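Local coordinates for protein PpBBE-like 1 D396N (Physcomitrella patens subsp. patens, PDB 6EO5) that oxidises cellobiose as a berberine bridge enzyme-like flavoprotein oxidase that carries a bi-covalently attached FAD, at residues C17-A23 / Q59-A63; W156-K162 / P250-A256; A202-I207 / F462-I468; L343-G347 / V419-A423. All blocks are in the same frame, centred on the assembly; numbering follows the deposited sequence.

In the fold
The four contacts are spread through a VAO-type fold. Interaction 1 joins two helices at one extremity, its centre about 20 Å from that of interaction 3; the two touch where Val60 of helix 57-70 packs on Ile207. Interactions 2 and 3 lie about 30 Å apart, centre to centre, and hold the two ends of one FAD, the isoalloxazine at 156-162 and the adenosine at 202-207. Their segments alternate in sequence, so the chain passes from the FAD-binding part into the seven-stranded sheet and returns. Interaction 4, nested inside the loop closed by interaction 3, lies on helices packed against that sheet, whose strand 253-259 also serves interaction 2.

Interaction 1 of 4, residues C17-A23 / Q59-A63; sequences CLAKGGA and QVQNA
Residues 17-21 form the last turn of helix 14-21, and 59-63 lie within helix 57-70; the two short axes run almost antiparallel, at 171°, and approach to 8.9 Å. Leu18 lies opposite Ala63 (CA to CA 6.3 Å) and Gly21 opposite Gln59 (5.4 Å). Gly22 leaves the helix with positive phi (89°), and Ala23 continues in extended conformation. Asn62, chi1 t, is a knob in the hole formed by Cys17, Leu18, Lys20 and Gly21; its OD1 comes 3.5 Å from Leu18 CA. A CB on Gly21 would collide with Asn62 CG, so the missing side chain makes room for this close antiparallel helix packing. Leu18 CD2 meets Ala63 CB at 4.3 Å. Gln59, m and t in its first two chi angles, reaches past the helix end: NE2 gives a weak hydrogen bond to Gly21 O (3.5 Å), while OE1 lies 3.2 Å from Ala23 CB and accepts from the backbone of Thr55. The Cys17-Cys66 disulfide ties the same two helices covalently. Beneath them, Leu18 and Ala63 both rest on Leu95 of strand 95-98, and Ala23 and Ala63 on Val52 of strand 50-53.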
# COMPACT_ATOMS: atom_id res chain seq x y z
N CYS A 17 -22.22 24.79 7.74
CA CYS A 17 -21.29 25.08 6.65
C CYS A 17 -21.34 24.00 5.58
O CYS A 17 -21.56 24.29 4.39
CB CYS A 17 -19.88 25.25 7.20
SG CYS A 17 -18.75 25.94 5.98
N LEU A 18 -21.15 22.74 5.97
CA LEU A 18 -21.14 21.65 4.98
C LEU A 18 -22.49 21.52 4.28
O LEU A 18 -22.54 21.11 3.11
CB LEU A 18 -20.77 20.33 5.65
CG LEU A 18 -19.39 20.21 6.30
CD1 LEU A 18 -19.38 19.02 7.23
CD2 LEU A 18 -18.29 20.09 5.25
N ALA A 19 -23.59 21.85 4.97
CA ALA A 19 -24.90 21.75 4.35
C ALA A 19 -25.02 22.63 3.11
O ALA A 19 -25.78 22.30 2.19
CB ALA A 19 -25.99 22.10 5.36
N LYS A 20 -24.27 23.74 3.05
CA LYS A 20 -24.27 24.59 1.86
C LYS A 20 -23.83 23.81 0.63
O LYS A 20 -24.38 23.99 -0.46
CB LYS A 20 -23.36 25.80 2.06
CG LYS A 20 -23.68 26.70 3.25
CD LYS A 20 -22.81 27.96 3.22
CE LYS A 20 -22.89 28.75 4.52
NZ LYS A 20 -24.30 29.13 4.85
N GLY A 21 -22.83 22.93 0.79
CA GLY A 21 -22.30 22.20 -0.35
C GLY A 21 -23.19 21.08 -0.83
O GLY A 21 -23.15 20.72 -2.02
N GLY A 22 -23.98 20.50 0.06
CA GLY A 22 -24.97 19.51 -0.30
C GLY A 22 -24.49 18.07 -0.29
O GLY A 22 -25.29 17.18 -0.62
N ALA A 23 -23.24 17.81 0.06
CA ALA A 23 -22.80 16.43 0.13
C ALA A 23 -23.46 15.72 1.31
O ALA A 23 -23.88 16.35 2.28
CB ALA A 23 -21.28 16.36 0.25
N GLN A 59 -17.89 19.90 -3.97
CA GLN A 59 -18.16 19.51 -2.59
C GLN A 59 -16.86 19.26 -1.83
O GLN A 59 -16.78 19.53 -0.62
CB GLN A 59 -19.05 18.27 -2.57
CG GLN A 59 -20.44 18.54 -3.11
CD GLN A 59 -21.30 17.31 -3.08
OE1 GLN A 59 -20.81 16.20 -2.92
NE2 GLN A 59 -22.60 17.50 -3.24
N VAL A 60 -15.84 18.73 -2.51
CA VAL A 60 -14.51 18.66 -1.90
C VAL A 60 -14.05 20.05 -1.51
O VAL A 60 -13.60 20.28 -0.39
CB VAL A 60 -13.52 17.97 -2.85
CG1 VAL A 60 -12.12 17.99 -2.25
CG2 VAL A 60 -13.95 16.54 -3.13
N GLN A 61 -14.18 21.01 -2.44
CA GLN A 61 -13.83 22.40 -2.14
C GLN A 61 -14.64 22.93 -0.96
O GLN A 61 -14.12 23.72 -0.16
CB GLN A 61 -14.05 23.26 -3.37
CG GLN A 61 -12.95 23.09 -4.40
CD GLN A 61 -13.33 23.60 -5.77
OE1 GLN A 61 -14.47 23.40 -6.22
NE2 GLN A 61 -12.39 24.27 -6.44
N ASN A 62 -15.89 22.50 -0.82
CA ASN A 62 -16.70 22.94 0.31
C ASN A 62 -16.14 22.41 1.62
O ASN A 62 -16.01 23.15 2.60
CB ASN A 62 -18.14 22.48 0.14
CG ASN A 62 -18.95 22.68 1.40
OD1 ASN A 62 -19.03 21.79 2.24
ND2 ASN A 62 -19.54 23.85 1.54
N ALA A 63 -15.81 21.11 1.65
CA ALA A 63 -15.26 20.52 2.87
C ALA A 63 -13.95 21.19 3.27
O ALA A 63 -13.73 21.49 4.45
CB ALA A 63 -15.06 19.01 2.68

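Interaction 2 of 4, residues W156-K162 / P250-A256; sequences WGFSSRK and PAEISAA. With FAD (flavin-adenine dinucleotide), chain C.
Arg161 reaches along the turn that leads into strand 253-259, its guanidinium edge meeting two carbonyls: the side chain (m, t, p) places NH1 2.7 Å from Ile253 O and 3.1 Å from Pro250 O, both hydrogen-bonded near the guanidinium plane. Pro250 to Ile253 form a type I beta turn, closed by Ile253 N to Pro250 O (3.1 Å), and 253-256 is extended. Across from it, 156-159 is a loop that enters helix 160-163, with Ser159 at the N-cap position. Closest CA pairs, both 4.9 Å, are Phe158 with Ser254 and Lys162 with Ala251. Ser254, chi1 m, points toward the loop, and its OG accepts from Arg161 N at 3.0 Å. At the exposed end, Lys162 NZ makes a salt bridge with Glu252 OE2 (2.8 Å). At the other, Phe158 CE1 packs on Ala256 CB (4.1 Å), and Trp156 CH2 lies 3.5 Å from Ala255 O. The Trp156 backbone hydrogen-bonds the pyrimidine edge of the flavin: N donates to FAD O2 (3.0 Å), and O accepts from FAD N3 (2.9 Å). The contact thus joins a flavin-binding loop to the antiparallel sheet. Strand 253-259 runs there between 264-271 and 361-367; Trp156 NE1 hydrogen-bonds Leu367 O and Arg161 NE Tyr368 O, while Phe158 touches Thr270.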
# COMPACT_ATOMS: atom_id res chain seq x y z
N TRP A 156 3.12 -2.13 -4.18
CA TRP A 156 3.81 -3.29 -4.70
C TRP A 156 2.79 -4.39 -4.90
O TRP A 156 2.00 -4.68 -3.99
CB TRP A 156 4.91 -3.75 -3.74
CG TRP A 156 5.81 -4.85 -4.23
CD1 TRP A 156 7.11 -4.72 -4.67
CD2 TRP A 156 5.51 -6.25 -4.30
NE1 TRP A 156 7.62 -5.94 -5.02
CE2 TRP A 156 6.66 -6.90 -4.81
CE3 TRP A 156 4.39 -7.02 -4.00
CZ2 TRP A 156 6.71 -8.28 -5.01
CZ3 TRP A 156 4.44 -8.39 -4.21
CH2 TRP A 156 5.59 -9.01 -4.70
N GLY A 157 2.79 -5.00 -6.09
CA GLY A 157 1.91 -6.12 -6.37
C GLY A 157 2.63 -7.20 -7.14
O GLY A 157 3.82 -7.07 -7.46
N PHE A 158 1.90 -8.27 -7.47
CA PHE A 158 2.51 -9.42 -8.13
C PHE A 158 2.77 -9.25 -9.62
O PHE A 158 3.15 -10.23 -10.26
CB PHE A 158 1.67 -10.66 -7.89
CG PHE A 158 1.84 -11.21 -6.54
CD1 PHE A 158 3.05 -11.74 -6.15
CD2 PHE A 158 0.81 -11.15 -5.63
CE1 PHE A 158 3.23 -12.24 -4.88
CE2 PHE A 158 0.98 -11.64 -4.35
CZ PHE A 158 2.19 -12.19 -3.98
N SER A 159 2.62 -8.05 -10.19
CA SER A 159 3.25 -7.78 -11.48
C SER A 159 4.20 -6.59 -11.42
O SER A 159 4.64 -6.11 -12.48
CB SER A 159 2.20 -7.57 -12.58
OG SER A 159 1.34 -6.48 -12.32
N SER A 160 4.59 -6.15 -10.21
CA SER A 160 5.36 -4.92 -10.06
C SER A 160 6.79 -5.06 -10.56
O SER A 160 7.40 -4.05 -10.94
CB SER A 160 5.37 -4.46 -8.60
OG SER A 160 4.15 -3.83 -8.24
N ARG A 161 7.37 -6.27 -10.55
CA ARG A 161 8.75 -6.40 -11.01
C ARG A 161 8.84 -6.28 -12.53
O ARG A 161 9.93 -6.02 -13.06
CB ARG A 161 9.36 -7.71 -10.49
CG ARG A 161 9.48 -7.72 -8.94
CD ARG A 161 10.23 -8.92 -8.37
NE ARG A 161 11.69 -8.84 -8.52
CZ ARG A 161 12.38 -9.47 -9.47
NH1 ARG A 161 11.74 -10.22 -10.35
NH2 ARG A 161 13.71 -9.36 -9.54
N LYS A 162 7.73 -6.42 -13.23
CA LYS A 162 7.71 -6.16 -14.66
C LYS A 162 7.27 -4.73 -14.95
O LYS A 162 7.95 -4.01 -15.68
CB LYS A 162 6.77 -7.16 -15.35
CG LYS A 162 6.84 -7.16 -16.86
CD LYS A 162 8.19 -7.63 -17.34
CE LYS A 162 8.22 -7.77 -18.86
NZ LYS A 162 9.62 -7.69 -19.35
N PRO A 250 14.21 -13.05 -12.85
CA PRO A 250 13.93 -12.12 -13.95
C PRO A 250 12.61 -11.39 -13.73
O PRO A 250 11.75 -11.85 -12.98
CB PRO A 250 13.86 -13.02 -15.19
CG PRO A 250 13.54 -14.40 -14.63
CD PRO A 250 14.16 -14.46 -13.27
N ALA A 251 12.47 -10.26 -14.42
CA ALA A 251 11.38 -9.33 -14.18
C ALA A 251 10.01 -9.92 -14.43
O ALA A 251 9.03 -9.41 -13.87
CB ALA A 251 11.55 -8.07 -15.03
N GLU A 252 9.90 -10.98 -15.24
CA GLU A 252 8.59 -11.58 -15.50
C GLU A 252 8.00 -12.27 -14.28
O GLU A 252 6.84 -12.70 -14.34
CB GLU A 252 8.66 -12.57 -16.67
CG GLU A 252 8.90 -11.96 -18.04
CD GLU A 252 10.29 -11.38 -18.19
OE1 GLU A 252 11.24 -11.92 -17.59
OE2 GLU A 252 10.42 -10.37 -18.90
N ILE A 253 8.74 -12.36 -13.17
CA ILE A 253 8.27 -12.98 -11.93
C ILE A 253 8.26 -11.94 -10.82
O ILE A 253 9.24 -11.20 -10.64
CB ILE A 253 9.15 -14.19 -11.55
CG1 ILE A 253 8.85 -15.38 -12.46
CG2 ILE A 253 8.96 -14.56 -10.08
CD1 ILE A 253 9.49 -16.67 -12.02
N SER A 254 7.17 -11.90 -10.07
CA SER A 254 7.09 -11.16 -8.82
C SER A 254 6.70 -12.15 -7.73
O SER A 254 5.71 -12.87 -7.88
CB SER A 254 6.06 -10.03 -8.88
OG SER A 254 6.48 -8.97 -9.72
N ALA A 255 7.47 -12.20 -6.65
CA ALA A 255 7.25 -13.20 -5.63
C ALA A 255 7.35 -12.56 -4.26
O ALA A 255 7.94 -11.49 -4.09
CB ALA A 255 8.24 -14.37 -5.72
N ALA A 256 6.77 -13.24 -3.28
CA ALA A 256 6.82 -12.83 -1.89
C ALA A 256 7.00 -14.08 -1.05
O ALA A 256 6.44 -15.13 -1.36
CB ALA A 256 5.54 -12.09 -1.46
PA FAD C . -6.55 5.04 3.56
O1A FAD C . -6.50 4.72 5.04
O2A FAD C . -7.92 5.51 3.13
O5B FAD C . -5.42 6.09 3.08
C5B FAD C . -4.10 6.03 3.59
C4B FAD C . -3.47 7.42 3.61
O4B FAD C . -3.61 8.04 2.35
C3B FAD C . -4.13 8.33 4.62
O3B FAD C . -3.16 9.24 5.11
C2B FAD C . -5.12 9.09 3.79
O2B FAD C . -5.45 10.33 4.36
C1B FAD C . -4.39 9.22 2.46
N9A FAD C . -5.37 9.38 1.37
C8A FAD C . -6.44 8.55 1.09
N7A FAD C . -7.11 9.05 0.03
C5A FAD C . -6.50 10.18 -0.38
C6A FAD C . -6.78 11.07 -1.40
N6A FAD C . -7.83 10.86 -2.18
N1A FAD C . -5.96 12.16 -1.59
C2A FAD C . -4.89 12.37 -0.76
N3A FAD C . -4.61 11.48 0.26
C4A FAD C . -5.41 10.40 0.45
N1 FAD C . 0.40 -2.43 0.30
C2 FAD C . 1.08 -2.82 -0.86
O2 FAD C . 1.93 -2.09 -1.41
N3 FAD C . 0.78 -4.04 -1.44
C4 FAD C . -0.16 -4.87 -0.87
O4 FAD C . -0.42 -5.94 -1.41
C4X FAD C . -0.83 -4.49 0.29
N5 FAD C . -1.80 -5.31 0.82
C5X FAD C . -2.68 -4.81 1.76
C6 FAD C . -3.74 -5.60 2.19
C7 FAD C . -4.74 -5.11 3.05
C7M FAD C . -5.89 -5.99 3.48
C8 FAD C . -4.57 -3.81 3.58
C8M FAD C . -5.54 -3.25 4.61
C9 FAD C . -3.44 -3.06 3.20
C9A FAD C . -2.49 -3.53 2.28
N10 FAD C . -1.34 -2.83 1.92
C10 FAD C . -0.57 -3.25 0.85
C1' FAD C . -1.05 -1.47 2.47
C2' FAD C . -1.72 -0.42 1.58
O2' FAD C . -1.01 -0.17 0.39
C3' FAD C . -1.84 0.87 2.36
O3' FAD C . -2.60 0.56 3.50
C4' FAD C . -2.50 1.94 1.50
O4' FAD C . -1.99 3.20 1.89
C5' FAD C . -4.02 1.88 1.63
O5' FAD C . -4.68 2.93 0.96
P FAD C . -6.22 3.23 1.32
O1P FAD C . -6.77 4.29 0.39
O2P FAD C . -7.08 2.00 1.35
O3P FAD C . -6.13 3.65 2.87

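Interaction 3 of 4, residues A202-I207 / F462-I468; sequences ATSYGI and FNFPQSI. With FAD (flavin-adenine dinucleotide), chain C.
In this VAO-type flavoprotein, two irregular segments meet beside the adenosine half of FAD, joining the loop before strand 207-217 to the C-terminal berberine-like region. Ala202 O lies 3.4 Å from Phe464 CE1, and Ala202 CB 3.3 Å from FAD O4B. Thr203, with positive phi (65°), donates from N to adenine FAD N3A at 3.0 Å; its CG2 packs 3.6 Å from Phe464 CD1. From Thr203 to Gly206 runs a type I beta turn, closed by Gly206 N to Thr203 O (3.0 Å). Ser204, chi1 m, faces Ser467 (CA to CA 5.3 Å). Tyr205 sets OH 3.6 Å from Ile468 CG1, while OH hydrogen-bonds Leu449 O. Gly206, phi 127°, lays CA over one face of the Phe462 ring, 3.4 Å from CE2, and its O is 3.4 Å from FAD C2A. Ile207 CG1 meets Phe462 CE1 at 3.9 Å. One face of Phe464 covers ribose FAD O3B. A single hydrogen bond links the segments directly: Ile468 N donates to Ser204 OG at 2.9 Å.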
# COMPACT_ATOMS: atom_id res chain seq x y z
N ALA A 202 0.02 10.99 0.48
CA ALA A 202 -1.06 10.79 1.45
C ALA A 202 -1.34 12.06 2.26
O ALA A 202 -0.49 12.50 3.05
CB ALA A 202 -0.72 9.63 2.39
N THR A 203 -2.52 12.66 2.05
CA THR A 203 -3.02 13.81 2.81
C THR A 203 -2.19 15.09 2.63
O THR A 203 -2.75 16.16 2.38
CB THR A 203 -3.12 13.46 4.30
OG1 THR A 203 -4.26 12.63 4.52
CG2 THR A 203 -3.23 14.74 5.16
N SER A 204 -0.86 14.98 2.72
CA SER A 204 -0.01 16.12 3.06
C SER A 204 -0.13 17.30 2.09
O SER A 204 0.19 18.42 2.48
CB SER A 204 1.46 15.69 3.15
OG SER A 204 1.71 14.95 4.33
N TYR A 205 -0.58 17.07 0.85
CA TYR A 205 -0.60 18.11 -0.17
C TYR A 205 -1.99 18.42 -0.69
O TYR A 205 -2.12 19.20 -1.64
CB TYR A 205 0.31 17.73 -1.35
CG TYR A 205 1.75 17.55 -0.93
CD1 TYR A 205 2.22 16.32 -0.51
CD2 TYR A 205 2.63 18.62 -0.93
CE1 TYR A 205 3.54 16.15 -0.12
CE2 TYR A 205 3.95 18.47 -0.54
CZ TYR A 205 4.40 17.23 -0.13
OH TYR A 205 5.71 17.07 0.25
N GLY A 206 -3.03 17.86 -0.10
CA GLY A 206 -4.37 18.11 -0.58
C GLY A 206 -5.10 16.82 -0.86
O GLY A 206 -4.61 15.73 -0.55
N ILE A 207 -6.27 16.95 -1.46
CA ILE A 207 -7.19 15.83 -1.65
C ILE A 207 -7.18 15.49 -3.13
O ILE A 207 -7.77 16.21 -3.94
CB ILE A 207 -8.59 16.16 -1.15
CG1 ILE A 207 -8.52 16.52 0.34
CG2 ILE A 207 -9.54 15.00 -1.43
CD1 ILE A 207 -9.83 16.79 0.97
N PHE A 462 -3.74 20.50 5.97
CA PHE A 462 -3.76 19.04 5.87
C PHE A 462 -2.59 18.47 6.67
O PHE A 462 -1.43 18.57 6.25
CB PHE A 462 -3.65 18.61 4.41
CG PHE A 462 -4.78 19.09 3.53
CD1 PHE A 462 -6.08 18.65 3.73
CD2 PHE A 462 -4.52 19.94 2.45
CE1 PHE A 462 -7.11 19.08 2.90
CE2 PHE A 462 -5.55 20.36 1.62
CZ PHE A 462 -6.84 19.93 1.84
N ASN A 463 -2.89 17.84 7.81
CA ASN A 463 -1.84 17.23 8.63
C ASN A 463 -2.36 15.97 9.31
O ASN A 463 -3.56 15.75 9.47
CB ASN A 463 -1.30 18.22 9.68
CG ASN A 463 -2.38 18.67 10.65
OD1 ASN A 463 -2.82 17.92 11.53
ND2 ASN A 463 -2.83 19.91 10.49
N PHE A 464 -1.41 15.13 9.72
CA PHE A 464 -1.63 13.98 10.58
C PHE A 464 -0.30 13.67 11.25
O PHE A 464 0.72 14.29 10.92
CB PHE A 464 -2.16 12.78 9.77
CG PHE A 464 -1.25 12.31 8.67
CD1 PHE A 464 -1.12 13.03 7.49
CD2 PHE A 464 -0.52 11.13 8.81
CE1 PHE A 464 -0.28 12.60 6.49
CE2 PHE A 464 0.32 10.69 7.80
CZ PHE A 464 0.44 11.43 6.65
N PRO A 465 -0.26 12.73 12.24
CA PRO A 465 1.01 12.52 12.97
C PRO A 465 2.25 12.35 12.10
O PRO A 465 3.35 12.60 12.60
CB PRO A 465 0.73 11.26 13.79
CG PRO A 465 -0.69 11.38 14.12
CD PRO A 465 -1.36 12.00 12.90
N GLN A 466 2.13 11.97 10.83
CA GLN A 466 3.30 11.83 9.97
C GLN A 466 3.11 12.52 8.63
O GLN A 466 3.55 12.02 7.59
CB GLN A 466 3.68 10.36 9.80
CG GLN A 466 4.56 9.83 10.92
CD GLN A 466 4.60 8.33 10.99
OE1 GLN A 466 3.56 7.68 11.12
NE2 GLN A 466 5.80 7.75 10.89
N SER A 467 2.48 13.69 8.62
CA SER A 467 2.44 14.51 7.43
C SER A 467 3.79 15.19 7.19
O SER A 467 4.61 15.35 8.10
CB SER A 467 1.34 15.57 7.54
OG SER A 467 1.37 16.25 8.79
N ILE A 468 4.03 15.58 5.95
CA ILE A 468 5.28 16.29 5.67
C ILE A 468 5.30 17.59 6.47
O ILE A 468 4.30 18.33 6.49
CB ILE A 468 5.43 16.56 4.15
CG1 ILE A 468 5.30 15.25 3.35
CG2 ILE A 468 6.77 17.20 3.84
CD1 ILE A 468 6.36 14.19 3.65
PA FAD C . -6.55 5.04 3.56
O1A FAD C . -6.50 4.72 5.04
O2A FAD C . -7.92 5.51 3.13
O5B FAD C . -5.42 6.09 3.08
C5B FAD C . -4.10 6.03 3.59
C4B FAD C . -3.47 7.42 3.61
O4B FAD C . -3.61 8.04 2.35
C3B FAD C . -4.13 8.33 4.62
O3B FAD C . -3.16 9.24 5.11
C2B FAD C . -5.12 9.09 3.79
O2B FAD C . -5.45 10.33 4.36
C1B FAD C . -4.39 9.22 2.46
N9A FAD C . -5.37 9.38 1.37
C8A FAD C . -6.44 8.55 1.09
N7A FAD C . -7.11 9.05 0.03
C5A FAD C . -6.50 10.18 -0.38
C6A FAD C . -6.78 11.07 -1.40
N6A FAD C . -7.83 10.86 -2.18
N1A FAD C . -5.96 12.16 -1.59
C2A FAD C . -4.89 12.37 -0.76
N3A FAD C . -4.61 11.48 0.26
C4A FAD C . -5.41 10.40 0.45
N1 FAD C . 0.40 -2.43 0.30
C2 FAD C . 1.08 -2.82 -0.86
O2 FAD C . 1.93 -2.09 -1.41
N3 FAD C . 0.78 -4.04 -1.44
C4 FAD C . -0.16 -4.87 -0.87
O4 FAD C . -0.42 -5.94 -1.41
C4X FAD C . -0.83 -4.49 0.29
N5 FAD C . -1.80 -5.31 0.82
C5X FAD C . -2.68 -4.81 1.76
C6 FAD C . -3.74 -5.60 2.19
C7 FAD C . -4.74 -5.11 3.05
C7M FAD C . -5.89 -5.99 3.48
C8 FAD C . -4.57 -3.81 3.58
C8M FAD C . -5.54 -3.25 4.61
C9 FAD C . -3.44 -3.06 3.20
C9A FAD C . -2.49 -3.53 2.28
N10 FAD C . -1.34 -2.83 1.92
C10 FAD C . -0.57 -3.25 0.85
C1' FAD C . -1.05 -1.47 2.47
C2' FAD C . -1.72 -0.42 1.58
O2' FAD C . -1.01 -0.17 0.39
C3' FAD C . -1.84 0.87 2.36
O3' FAD C . -2.60 0.56 3.50
C4' FAD C . -2.50 1.94 1.50
O4' FAD C . -1.99 3.20 1.89
C5' FAD C . -4.02 1.88 1.63
O5' FAD C . -4.68 2.93 0.96
P FAD C . -6.22 3.23 1.32
O1P FAD C . -6.77 4.29 0.39
O2P FAD C . -7.08 2.00 1.35
O3P FAD C . -6.13 3.65 2.87

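Interaction 4 of 4, residues L343-G347 / V419-A423; sequences LSDAG and VRTYA
From helix 405-420 the chain passes through a type I beta turn, Arg420 to Ala423, and meets the first turn of helix 345-355. Val419, still helical and with chi1 t, sets CG1 4.5 Å from Leu343 CD2; its O accepts from Tyr422 N (2.8 Å). Arg420 and Thr421 carry the backbone round with helix-like angles. Tyr422 (chi1 m, chi2 -86°) points toward the other helix and makes the largest single contribution to the contact. Its ring lies flat against Gly347, whose CA stands 3.3 Å from the centroid of the Tyr422 ring and 8° off its normal, a close CH-pi contact. A CB on Gly347 would clash with Tyr422 CG, so the bare backbone is what admits the ring; CA to CA the pair is 5.6 Å. Tyr422 CB touches Leu343 CD2 (3.6 Å), and CE1 of the same tyrosine lies 4.3 Å from Ala346 CB. One water accepts from Ser344 N (2.9 Å) and donates to Tyr422 O (3.0 Å). Ser344, chi1 p, is the N-cap, its OG accepting from Gly347 N at 3.0 Å. Ala423 brings CB 4.4 Å from Leu343 CD2. The contact joins two helices that pack on the seven-stranded sheet: Leu343 and Ala423 meet Val338 and Val419 meets Ile336 of strand 331-338, while Leu343 and Val419 reach Tyr391 and Ile393 of strand 391-398.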
# COMPACT_ATOMS: atom_id res chain seq x y z
N LEU A 343 20.10 -10.82 4.35
CA LEU A 343 20.60 -11.04 5.70
C LEU A 343 21.72 -12.07 5.67
O LEU A 343 21.65 -13.07 4.97
CB LEU A 343 19.47 -11.50 6.62
CG LEU A 343 18.27 -10.55 6.76
CD1 LEU A 343 17.17 -11.19 7.57
CD2 LEU A 343 18.69 -9.23 7.38
N SER A 344 22.77 -11.79 6.43
CA SER A 344 23.78 -12.79 6.75
C SER A 344 23.12 -14.03 7.34
O SER A 344 21.94 -13.98 7.71
CB SER A 344 24.80 -12.23 7.75
OG SER A 344 24.21 -11.95 9.01
N ASP A 345 23.84 -15.14 7.43
CA ASP A 345 23.25 -16.32 8.06
C ASP A 345 22.95 -16.04 9.53
O ASP A 345 21.92 -16.48 10.05
CB ASP A 345 24.17 -17.53 7.92
CG ASP A 345 24.18 -18.10 6.49
OD1 ASP A 345 23.36 -17.68 5.63
OD2 ASP A 345 25.02 -19.00 6.23
N ALA A 346 23.82 -15.28 10.20
CA ALA A 346 23.57 -14.91 11.58
C ALA A 346 22.30 -14.07 11.70
O ALA A 346 21.51 -14.26 12.64
CB ALA A 346 24.77 -14.15 12.14
N GLY A 347 22.09 -13.14 10.76
CA GLY A 347 20.87 -12.36 10.75
C GLY A 347 19.62 -13.19 10.55
O GLY A 347 18.58 -12.93 11.16
N VAL A 419 16.15 -7.32 13.55
CA VAL A 419 16.45 -7.30 12.12
C VAL A 419 17.27 -6.06 11.77
O VAL A 419 18.16 -6.12 10.92
CB VAL A 419 15.15 -7.37 11.28
CG1 VAL A 419 15.48 -7.22 9.78
CG2 VAL A 419 14.41 -8.68 11.56
N ARG A 420 17.00 -4.93 12.44
CA ARG A 420 17.67 -3.66 12.12
C ARG A 420 19.19 -3.80 12.13
O ARG A 420 19.88 -3.18 11.32
CB ARG A 420 17.23 -2.58 13.10
CG ARG A 420 18.03 -1.28 13.01
CD ARG A 420 17.74 -0.63 11.69
NE ARG A 420 18.44 0.63 11.50
CZ ARG A 420 19.57 0.77 10.80
NH1 ARG A 420 20.14 -0.29 10.24
NH2 ARG A 420 20.11 1.97 10.66
N THR A 421 19.71 -4.60 13.06
CA THR A 421 21.15 -4.86 13.15
C THR A 421 21.71 -5.40 11.84
O THR A 421 22.88 -5.15 11.52
CB THR A 421 21.41 -5.84 14.29
OG1 THR A 421 21.15 -5.20 15.55
CG2 THR A 421 22.85 -6.35 14.27
N TYR A 422 20.91 -6.14 11.07
CA TYR A 422 21.41 -6.81 9.88
C TYR A 422 20.91 -6.20 8.58
O TYR A 422 21.25 -6.71 7.51
CB TYR A 422 21.06 -8.30 9.92
CG TYR A 422 21.51 -9.00 11.18
CD1 TYR A 422 22.80 -9.51 11.30
CD2 TYR A 422 20.65 -9.13 12.28
CE1 TYR A 422 23.21 -10.14 12.47
CE2 TYR A 422 21.05 -9.76 13.44
CZ TYR A 422 22.33 -10.26 13.52
OH TYR A 422 22.73 -10.89 14.68
N ALA A 423 20.12 -5.13 8.63
CA ALA A 423 19.46 -4.60 7.45
C ALA A 423 19.73 -3.10 7.36
O ALA A 423 20.72 -2.59 7.89
CB ALA A 423 17.96 -4.94 7.49
O HOH W 1 23.19 -8.99 7.07